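PDB 6QWT: genome polyprotein from Chicken sicinivirus JSY, which probably synthesises viral RNA on an RNA template, as the RNA-dependent RNA polymerase (3Dpol) portion of the viral polyprotein. Local coordinates for residues F30-E35 and S408-R413; Y214-F219 and T394-V399. All blocks are in the same frame, centred on the assembly; numbering follows the deposited sequence.

Contact 1 of 2, residues F30-E35 and S408-R413; sequences FPVTKE and SVMWTR
Met410 CE sits at the apolar centre, 3.9 Å from Val32 CG2 and 4.2 Å from Phe30 CB. The bend at chi3 (-81°) places this methyl against the 30-35 segment. The Phe30 ring is met at its edge by Val409; Phe30 CE2 lies 4.4 Å from Val409 CG1. Helix 433-449 also packs on both of these side chains. A weak bond from Phe30 N to Met410 SD is doubtful, because the position of the sulfur is less sure. Further out, Trp411 meets Glu35 obliquely, Trp411 CZ2 lying 4.2 Å from Glu35 CA. The carboxylate of Glu35 pairs with Arg45. At the polar edge one water bridges the Trp411 indole and the Lys34 carbonyl. It lies in the plane of the indole, accepts from Trp411 NE1 at 2.6 Å and donates to Lys34 O at 2.7 Å. Trp411 NE1 and Lys34 O themselves stay 3.8 Å apart. Gln407, just before the second segment, bonds Pro31 O and Thr33 N. The two segments share no backbone pairing: 34-36 pairs with 161-163, and 411-412 with 22-23. Such packing of an N-terminal segment on the thumb is consistent with the fingers-to-thumb bridge that closes picornaviral polymerases.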
ATOM      1  N   PHE A  30       7.631 -14.852 -22.952  1.00 25.66           N
ATOM      2  CA  PHE A  30       6.805 -15.765 -22.179  1.00 23.56           C
ATOM      3  C   PHE A  30       5.364 -15.689 -22.656  1.00 29.08           C
ATOM      4  O   PHE A  30       4.958 -14.698 -23.274  1.00 27.81           O
ATOM      5  CB  PHE A  30       6.873 -15.434 -20.679  1.00 23.18           C
ATOM      6  CG  PHE A  30       8.267 -15.433 -20.125  1.00 25.27           C
ATOM      7  CD1 PHE A  30       8.838 -16.603 -19.648  1.00 25.18           C
ATOM      8  CD2 PHE A  30       9.011 -14.264 -20.087  1.00 22.34           C
ATOM      9  CE1 PHE A  30      10.124 -16.606 -19.142  1.00 21.67           C
ATOM     10  CE2 PHE A  30      10.298 -14.262 -19.581  1.00 22.01           C
ATOM     11  CZ  PHE A  30      10.855 -15.435 -19.109  1.00 20.45           C
ATOM     12  N   PRO A  31       4.569 -16.729 -22.404  1.00 29.56           N
ATOM     13  CA  PRO A  31       3.132 -16.644 -22.698  1.00 29.54           C
ATOM     14  C   PRO A  31       2.497 -15.464 -21.972  1.00 29.47           C
ATOM     15  O   PRO A  31       2.666 -15.292 -20.763  1.00 27.87           O
ATOM     16  CB  PRO A  31       2.587 -17.985 -22.193  1.00 30.97           C
ATOM     17  CG  PRO A  31       3.756 -18.917 -22.280  1.00 34.61           C
ATOM     18  CD  PRO A  31       4.969 -18.080 -21.969  1.00 27.79           C
ATOM     19  N   VAL A  32       1.770 -14.644 -22.726  1.00 26.03           N
ATOM     20  CA  VAL A  32       1.207 -13.408 -22.194  1.00 29.28           C
ATOM     21  C   VAL A  32      -0.016 -13.751 -21.349  1.00 28.85           C
ATOM     22  O   VAL A  32      -1.064 -14.127 -21.878  1.00 34.52           O
ATOM     23  CB  VAL A  32       0.851 -12.428 -23.318  1.00 31.26           C
ATOM     24  CG1 VAL A  32       0.147 -11.197 -22.756  1.00 28.97           C
ATOM     25  CG2 VAL A  32       2.107 -12.025 -24.079  1.00 28.91           C
ATOM     26  N   THR A  33       0.119 -13.627 -20.027  1.00 28.15           N
ATOM     27  CA  THR A  33      -0.991 -13.797 -19.101  1.00 25.51           C
ATOM     28  C   THR A  33      -1.447 -12.483 -18.488  1.00 29.36           C
ATOM     29  O   THR A  33      -2.386 -12.481 -17.685  1.00 29.57           O
ATOM     30  CB  THR A  33      -0.615 -14.777 -17.979  1.00 26.83           C
ATOM     31  OG1 THR A  33       0.315 -14.151 -17.088  1.00 28.91           O
ATOM     32  CG2 THR A  33       0.012 -16.039 -18.552  1.00 29.26           C
ATOM     33  N   LYS A  34      -0.805 -11.369 -18.837  1.00 26.56           N
ATOM     34  CA  LYS A  34      -1.146 -10.061 -18.300  1.00 25.57           C
ATOM     35  C   LYS A  34      -1.081  -9.028 -19.413  1.00 28.26           C
ATOM     36  O   LYS A  34      -0.287  -9.152 -20.349  1.00 27.51           O
ATOM     37  CB  LYS A  34      -0.203  -9.645 -17.164  1.00 26.51           C
ATOM     38  CG  LYS A  34      -0.508 -10.273 -15.814  1.00 28.72           C
ATOM     39  CD  LYS A  34       0.691 -10.152 -14.885  1.00 33.95           C
ATOM     40  CE  LYS A  34       0.271  -9.990 -13.435  1.00 40.19           C
ATOM     41  NZ  LYS A  34       1.454  -9.802 -12.550  1.00 45.10           N
ATOM     42  N   GLU A  35      -1.917  -8.005 -19.294  1.00 25.10           N
ATOM     43  CA  GLU A  35      -1.993  -6.910 -20.247  1.00 27.66           C
ATOM     44  C   GLU A  35      -2.310  -5.633 -19.486  1.00 25.99           C
ATOM     45  O   GLU A  35      -2.780  -5.687 -18.344  1.00 21.59           O
ATOM     46  CB  GLU A  35      -3.061  -7.171 -21.319  1.00 26.74           C
ATOM     47  CG  GLU A  35      -2.680  -8.235 -22.337  1.00 31.70           C
ATOM     48  CD  GLU A  35      -3.786  -8.502 -23.340  1.00 39.33           C
ATOM     49  OE1 GLU A  35      -4.711  -7.670 -23.441  1.00 38.20           O
ATOM     50  OE2 GLU A  35      -3.732  -9.545 -24.023  1.00 42.38           O
ATOM     51  N   SER A 408       6.260  -8.571 -16.436  1.00 21.73           N
ATOM     52  CA  SER A 408       6.614  -7.153 -16.437  1.00 23.06           C
ATOM     53  C   SER A 408       7.686  -6.838 -17.470  1.00 27.40           C
ATOM     54  O   SER A 408       7.691  -5.742 -18.041  1.00 22.66           O
ATOM     55  CB  SER A 408       7.091  -6.717 -15.052  1.00 25.62           C
ATOM     56  OG  SER A 408       6.032  -6.741 -14.111  1.00 37.48           O
ATOM     57  N   VAL A 409       8.597  -7.781 -17.723  1.00 20.20           N
ATOM     58  CA  VAL A 409       9.702  -7.516 -18.635  1.00 22.85           C
ATOM     59  C   VAL A 409       9.220  -7.333 -20.065  1.00 19.16           C
ATOM     60  O   VAL A 409       9.940  -6.759 -20.890  1.00 21.19           O
ATOM     61  CB  VAL A 409      10.750  -8.643 -18.550  1.00 21.86           C
ATOM     62  CG1 VAL A 409      10.268  -9.883 -19.290  1.00 18.31           C
ATOM     63  CG2 VAL A 409      12.089  -8.163 -19.095  1.00 15.59           C
ATOM     64  N   MET A 410       8.013  -7.791 -20.378  1.00 19.82           N
ATOM     65  CA  MET A 410       7.470  -7.704 -21.725  1.00 25.68           C
ATOM     66  C   MET A 410       6.797  -6.365 -22.004  1.00 22.96           C
ATOM     67  O   MET A 410       6.221  -6.188 -23.083  1.00 23.43           O
ATOM     68  CB  MET A 410       6.493  -8.859 -21.963  1.00 22.83           C
ATOM     69  CG  MET A 410       7.081 -10.225 -21.599  1.00 21.72           C
ATOM     70  SD  MET A 410       6.267 -11.629 -22.393  1.00 20.41           S
ATOM     71  CE  MET A 410       4.834 -11.842 -21.335  1.00 22.77           C
ATOM     72  N   TRP A 411       6.873  -5.417 -21.074  1.00 22.38           N
ATOM     73  CA  TRP A 411       6.246  -4.114 -21.241  1.00 21.96           C
ATOM     74  C   TRP A 411       7.170  -3.033 -20.704  1.00 26.05           C
ATOM     75  O   TRP A 411       8.030  -3.285 -19.854  1.00 27.98           O
ATOM     76  CB  TRP A 411       4.888  -4.043 -20.531  1.00 20.95           C
ATOM     77  CG  TRP A 411       3.930  -5.103 -20.970  1.00 23.81           C
ATOM     78  CD1 TRP A 411       3.836  -6.374 -20.484  1.00 24.08           C
ATOM     79  CD2 TRP A 411       2.933  -4.989 -21.995  1.00 26.24           C
ATOM     80  NE1 TRP A 411       2.838  -7.058 -21.139  1.00 22.78           N
ATOM     81  CE2 TRP A 411       2.270  -6.230 -22.072  1.00 26.79           C
ATOM     82  CE3 TRP A 411       2.536  -3.957 -22.852  1.00 24.55           C
ATOM     83  CZ2 TRP A 411       1.232  -6.468 -22.972  1.00 27.59           C
ATOM     84  CZ3 TRP A 411       1.506  -4.195 -23.745  1.00 25.97           C
ATOM     85  CH2 TRP A 411       0.866  -5.441 -23.799  1.00 25.55           C
ATOM     86  N   THR A 412       6.982  -1.819 -21.211  1.00 29.99           N
ATOM     87  CA  THR A 412       7.769  -0.674 -20.781  1.00 30.53           C
ATOM     88  C   THR A 412       6.889   0.566 -20.784  1.00 30.21           C
ATOM     89  O   THR A 412       5.853   0.615 -21.450  1.00 28.85           O
ATOM     90  CB  THR A 412       8.994  -0.456 -21.679  1.00 33.35           C
ATOM     91  OG1 THR A 412       9.755   0.654 -21.188  1.00 37.69           O
ATOM     92  CG2 THR A 412       8.569  -0.177 -23.113  1.00 27.68           C
ATOM     93  N   ARG A 413       7.308   1.570 -20.018  1.00 31.41           N
ATOM     94  CA  ARG A 413       6.623   2.854 -19.976  1.00 34.70           C
ATOM     95  C   ARG A 413       7.320   3.919 -20.812  1.00 38.54           C
ATOM     96  O   ARG A 413       6.886   5.074 -20.804  1.00 38.46           O
ATOM     97  CB  ARG A 413       6.478   3.335 -18.527  1.00 35.65           C
ATOM     98  CG  ARG A 413       5.159   2.939 -17.877  1.00 32.39           C
ATOM     99  CD  ARG A 413       5.214   3.064 -16.366  1.00 39.00           C
ATOM    100  NE  ARG A 413       4.485   1.981 -15.706  1.00 42.00           N
ATOM    101  CZ  ARG A 413       3.191   2.031 -15.408  1.00 33.98           C
ATOM    102  NH1 ARG A 413       2.484   3.112 -15.707  1.00 40.51           N
ATOM    103  NH2 ARG A 413       2.603   1.003 -14.811  1.00 33.87           N
TER
HETATM  104  O   HOH W   1       2.350  -9.461 -20.288  1.00 29.06           O

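Contact 2 of 2, residues Y214-F219 and T394-V399; sequences YHWTPF and TYIHPV
Trp216 and Pro398 form the apolar half of the tight part of this contact. Pro398 CB lies over one face of the indole in a CH-pi contact, 3.6 Å from the centroid of the five-membered ring and only 10° off its normal. Pro398 CA is closer still to the ring atoms, at 3.4 Å from Trp216 CD1. The indole also stacks with Phe386, and its NE1 is bonded to His385 O. Ile396 adds to this buried side, with Ile396 CB 3.7 Å from Trp216 O. Thr217 is the polar half of the tight part. Its CA comes within 4.8 Å of Ile396 CA, and Thr217 OG1 accepts from Ile396 N at 3.0 Å with an angle of 160°. A water links the same hydroxyl to Ile396 O, donating to that carbonyl at 2.8 Å. Strands 384-388 and 396-400 form an antiparallel hairpin that probably corresponds to motif E of picornaviral polymerases, at the junction of palm and thumb. Helix 212-222 precedes the palm strand 230-235, and its part 214-219 runs at 116° to strand 396-399. The helix is kinked here, at Thr217 and Pro218. The looser side lies at Tyr395 and the exposed Thr394. Tyr395 points away from the helix, but its CB and the ring edge at CD2 both lie 4.1 Å from Thr217 OG1. Its side chain touches Val470 and Trp466. At the exposed end Thr217 CG2 lies 3.4 Å from Thr394 O, which also receives a hydrogen bond from His221 NE2.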
ATOM      1  N   TYR A 214      16.002  -7.238   3.199  1.00 22.64           N
ATOM      2  CA  TYR A 214      16.511  -7.227   4.565  1.00 22.05           C
ATOM      3  C   TYR A 214      15.515  -7.808   5.562  1.00 20.72           C
ATOM      4  O   TYR A 214      15.886  -8.625   6.410  1.00 22.90           O
ATOM      5  CB  TYR A 214      16.887  -5.797   4.978  1.00 22.82           C
ATOM      6  CG  TYR A 214      17.363  -5.692   6.412  1.00 25.35           C
ATOM      7  CD1 TYR A 214      16.482  -5.366   7.436  1.00 23.88           C
ATOM      8  CD2 TYR A 214      18.692  -5.928   6.740  1.00 26.84           C
ATOM      9  CE1 TYR A 214      16.910  -5.277   8.746  1.00 27.30           C
ATOM     10  CE2 TYR A 214      19.130  -5.839   8.052  1.00 32.64           C
ATOM     11  CZ  TYR A 214      18.233  -5.514   9.050  1.00 32.76           C
ATOM     12  OH  TYR A 214      18.655  -5.422  10.357  1.00 32.35           O
ATOM     13  N   HIS A 215      14.250  -7.400   5.476  1.00 20.75           N
ATOM     14  CA  HIS A 215      13.304  -7.682   6.546  1.00 22.01           C
ATOM     15  C   HIS A 215      12.662  -9.057   6.444  1.00 21.10           C
ATOM     16  O   HIS A 215      12.024  -9.490   7.409  1.00 19.67           O
ATOM     17  CB  HIS A 215      12.224  -6.598   6.583  1.00 21.58           C
ATOM     18  CG  HIS A 215      12.706  -5.308   7.167  1.00 22.97           C
ATOM     19  ND1 HIS A 215      12.987  -4.200   6.397  1.00 23.23           N
ATOM     20  CD2 HIS A 215      12.988  -4.961   8.445  1.00 21.45           C
ATOM     21  CE1 HIS A 215      13.408  -3.221   7.176  1.00 25.58           C
ATOM     22  NE2 HIS A 215      13.420  -3.656   8.424  1.00 23.40           N
ATOM     23  N   TRP A 216      12.824  -9.760   5.324  1.00 19.68           N
ATOM     24  CA  TRP A 216      12.267 -11.104   5.235  1.00 21.63           C
ATOM     25  C   TRP A 216      12.867 -12.043   6.274  1.00 21.51           C
ATOM     26  O   TRP A 216      12.210 -13.012   6.664  1.00 21.38           O
ATOM     27  CB  TRP A 216      12.462 -11.661   3.823  1.00 19.15           C
ATOM     28  CG  TRP A 216      11.171 -11.933   3.106  1.00 21.36           C
ATOM     29  CD1 TRP A 216      10.789 -13.107   2.531  1.00 20.69           C
ATOM     30  CD2 TRP A 216      10.086 -11.012   2.895  1.00 20.50           C
ATOM     31  NE1 TRP A 216       9.539 -12.980   1.974  1.00 18.09           N
ATOM     32  CE2 TRP A 216       9.086 -11.703   2.184  1.00 18.59           C
ATOM     33  CE3 TRP A 216       9.866  -9.673   3.238  1.00 19.41           C
ATOM     34  CZ2 TRP A 216       7.883 -11.103   1.810  1.00 19.87           C
ATOM     35  CZ3 TRP A 216       8.672  -9.077   2.865  1.00 18.81           C
ATOM     36  CH2 TRP A 216       7.696  -9.794   2.158  1.00 22.03           C
ATOM     37  N   THR A 217      14.092 -11.764   6.755  1.00 21.64           N
ATOM     38  CA  THR A 217      14.676 -12.613   7.795  1.00 21.06           C
ATOM     39  C   THR A 217      14.005 -12.390   9.148  1.00 25.02           C
ATOM     40  O   THR A 217      13.518 -13.366   9.745  1.00 24.72           O
ATOM     41  CB  THR A 217      16.195 -12.416   7.845  1.00 23.34           C
ATOM     42  OG1 THR A 217      16.794 -12.924   6.644  1.00 22.86           O
ATOM     43  CG2 THR A 217      16.798 -13.136   9.051  1.00 20.32           C
ATOM     44  N   PRO A 218      13.935 -11.165   9.692  1.00 22.08           N
ATOM     45  CA  PRO A 218      13.219 -11.005  10.970  1.00 23.89           C
ATOM     46  C   PRO A 218      11.720 -11.255  10.859  1.00 26.32           C
ATOM     47  O   PRO A 218      11.117 -11.716  11.835  1.00 26.62           O
ATOM     48  CB  PRO A 218      13.531  -9.555  11.374  1.00 21.83           C
ATOM     49  CG  PRO A 218      13.845  -8.869  10.102  1.00 23.31           C
ATOM     50  CD  PRO A 218      14.547  -9.892   9.260  1.00 22.19           C
ATOM     51  N   PHE A 219      11.100 -10.964   9.710  1.00 21.65           N
ATOM     52  CA  PHE A 219       9.699 -11.333   9.508  1.00 25.28           C
ATOM     53  C   PHE A 219       9.511 -12.838   9.673  1.00 28.80           C
ATOM     54  O   PHE A 219       8.595 -13.294  10.368  1.00 28.82           O
ATOM     55  CB  PHE A 219       9.224 -10.898   8.116  1.00 23.48           C
ATOM     56  CG  PHE A 219       9.016  -9.414   7.964  1.00 23.91           C
ATOM     57  CD1 PHE A 219       8.606  -8.885   6.747  1.00 20.42           C
ATOM     58  CD2 PHE A 219       9.229  -8.546   9.025  1.00 22.40           C
ATOM     59  CE1 PHE A 219       8.409  -7.521   6.592  1.00 22.07           C
ATOM     60  CE2 PHE A 219       9.037  -7.179   8.875  1.00 22.80           C
ATOM     61  CZ  PHE A 219       8.626  -6.666   7.657  1.00 21.86           C
ATOM     62  N   THR A 394      19.785 -19.380   8.226  1.00 25.16           N
ATOM     63  CA  THR A 394      19.136 -18.416   9.104  1.00 27.63           C
ATOM     64  C   THR A 394      18.678 -17.176   8.350  1.00 29.01           C
ATOM     65  O   THR A 394      17.867 -16.409   8.879  1.00 28.63           O
ATOM     66  CB  THR A 394      20.073 -18.010  10.242  1.00 30.14           C
ATOM     67  OG1 THR A 394      21.283 -17.475   9.696  1.00 39.49           O
ATOM     68  CG2 THR A 394      20.402 -19.211  11.121  1.00 34.49           C
ATOM     69  N   TYR A 395      19.171 -16.965   7.135  1.00 28.45           N
ATOM     70  CA  TYR A 395      18.808 -15.810   6.330  1.00 27.95           C
ATOM     71  C   TYR A 395      17.838 -16.235   5.236  1.00 25.60           C
ATOM     72  O   TYR A 395      18.008 -17.288   4.615  1.00 23.59           O
ATOM     73  CB  TYR A 395      20.060 -15.156   5.747  1.00 24.52           C
ATOM     74  CG  TYR A 395      21.008 -14.726   6.841  1.00 29.01           C
ATOM     75  CD1 TYR A 395      22.099 -15.509   7.189  1.00 34.30           C
ATOM     76  CD2 TYR A 395      20.781 -13.560   7.560  1.00 31.55           C
ATOM     77  CE1 TYR A 395      22.955 -15.129   8.209  1.00 35.53           C
ATOM     78  CE2 TYR A 395      21.629 -13.171   8.576  1.00 37.27           C
ATOM     79  CZ  TYR A 395      22.714 -13.957   8.898  1.00 40.02           C
ATOM     80  OH  TYR A 395      23.556 -13.565   9.911  1.00 46.10           O
ATOM     81  N   ILE A 396      16.812 -15.416   5.017  1.00 20.79           N
ATOM     82  CA  ILE A 396      15.614 -15.822   4.293  1.00 24.32           C
ATOM     83  C   ILE A 396      15.479 -14.987   3.029  1.00 23.18           C
ATOM     84  O   ILE A 396      15.463 -13.752   3.091  1.00 21.63           O
ATOM     85  CB  ILE A 396      14.359 -15.683   5.173  1.00 21.97           C
ATOM     86  CG1 ILE A 396      14.615 -16.273   6.565  1.00 26.24           C
ATOM     87  CG2 ILE A 396      13.166 -16.353   4.508  1.00 22.86           C
ATOM     88  CD1 ILE A 396      14.925 -17.760   6.561  1.00 26.11           C
ATOM     89  N   HIS A 397      15.360 -15.669   1.883  1.00 21.58           N
ATOM     90  CA  HIS A 397      15.164 -15.017   0.594  1.00 23.64           C
ATOM     91  C   HIS A 397      13.698 -14.626   0.413  1.00 23.58           C
ATOM     92  O   HIS A 397      12.802 -15.424   0.708  1.00 21.09           O
ATOM     93  CB  HIS A 397      15.573 -15.942  -0.553  1.00 23.12           C
ATOM     94  CG  HIS A 397      17.049 -16.170  -0.665  1.00 26.93           C
ATOM     95  ND1 HIS A 397      17.874 -15.354  -1.409  1.00 24.02           N
ATOM     96  CD2 HIS A 397      17.842 -17.140  -0.152  1.00 24.56           C
ATOM     97  CE1 HIS A 397      19.114 -15.803  -1.339  1.00 25.90           C
ATOM     98  NE2 HIS A 397      19.122 -16.885  -0.582  1.00 30.23           N
ATOM     99  N   PRO A 398      13.426 -13.415  -0.071  1.00 21.93           N
ATOM    100  CA  PRO A 398      12.088 -13.100  -0.590  1.00 22.18           C
ATOM    101  C   PRO A 398      11.968 -13.559  -2.034  1.00 22.35           C
ATOM    102  O   PRO A 398      12.570 -12.975  -2.941  1.00 26.21           O
ATOM    103  CB  PRO A 398      12.019 -11.572  -0.461  1.00 22.57           C
ATOM    104  CG  PRO A 398      13.443 -11.124  -0.575  1.00 20.84           C
ATOM    105  CD  PRO A 398      14.309 -12.237  -0.041  1.00 21.09           C
ATOM    106  N   VAL A 399      11.202 -14.624  -2.250  1.00 22.43           N
ATOM    107  CA  VAL A 399      11.076 -15.249  -3.562  1.00 20.72           C
ATOM    108  C   VAL A 399       9.726 -14.838  -4.136  1.00 21.51           C
ATOM    109  O   VAL A 399       8.687 -15.406  -3.789  1.00 23.45           O
ATOM    110  CB  VAL A 399      11.226 -16.769  -3.480  1.00 25.88           C
ATOM    111  CG1 VAL A 399      11.186 -17.392  -4.875  1.00 18.09           C
ATOM    112  CG2 VAL A 399      12.524 -17.122  -2.767  1.00 20.62           C
TER
HETATM  113  O   HOH W   2      15.772 -11.223   4.306  1.00 24.05           O

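In the fold
Contacts 1 and 2 do not touch. Their centres are 28 Å apart and their nearest atoms about 13 Å apart. In sequence, both segments of contact 2 fall between those of contact 1. The second segments are close in the chain: strand 396-400 leads into helix 402-408, which runs up to the turn of contact 1. Contact 1 is probably part of the fingers-to-thumb bridge, whereas contact 2 probably joins a palm helix to the hairpin at the base of the thumb. The catalytic centre of this family lies on the palm sheet, where strands 327-332 and 335-340 flank the GDD turn beside strand 230-235. Neither contact includes residues of that sheet.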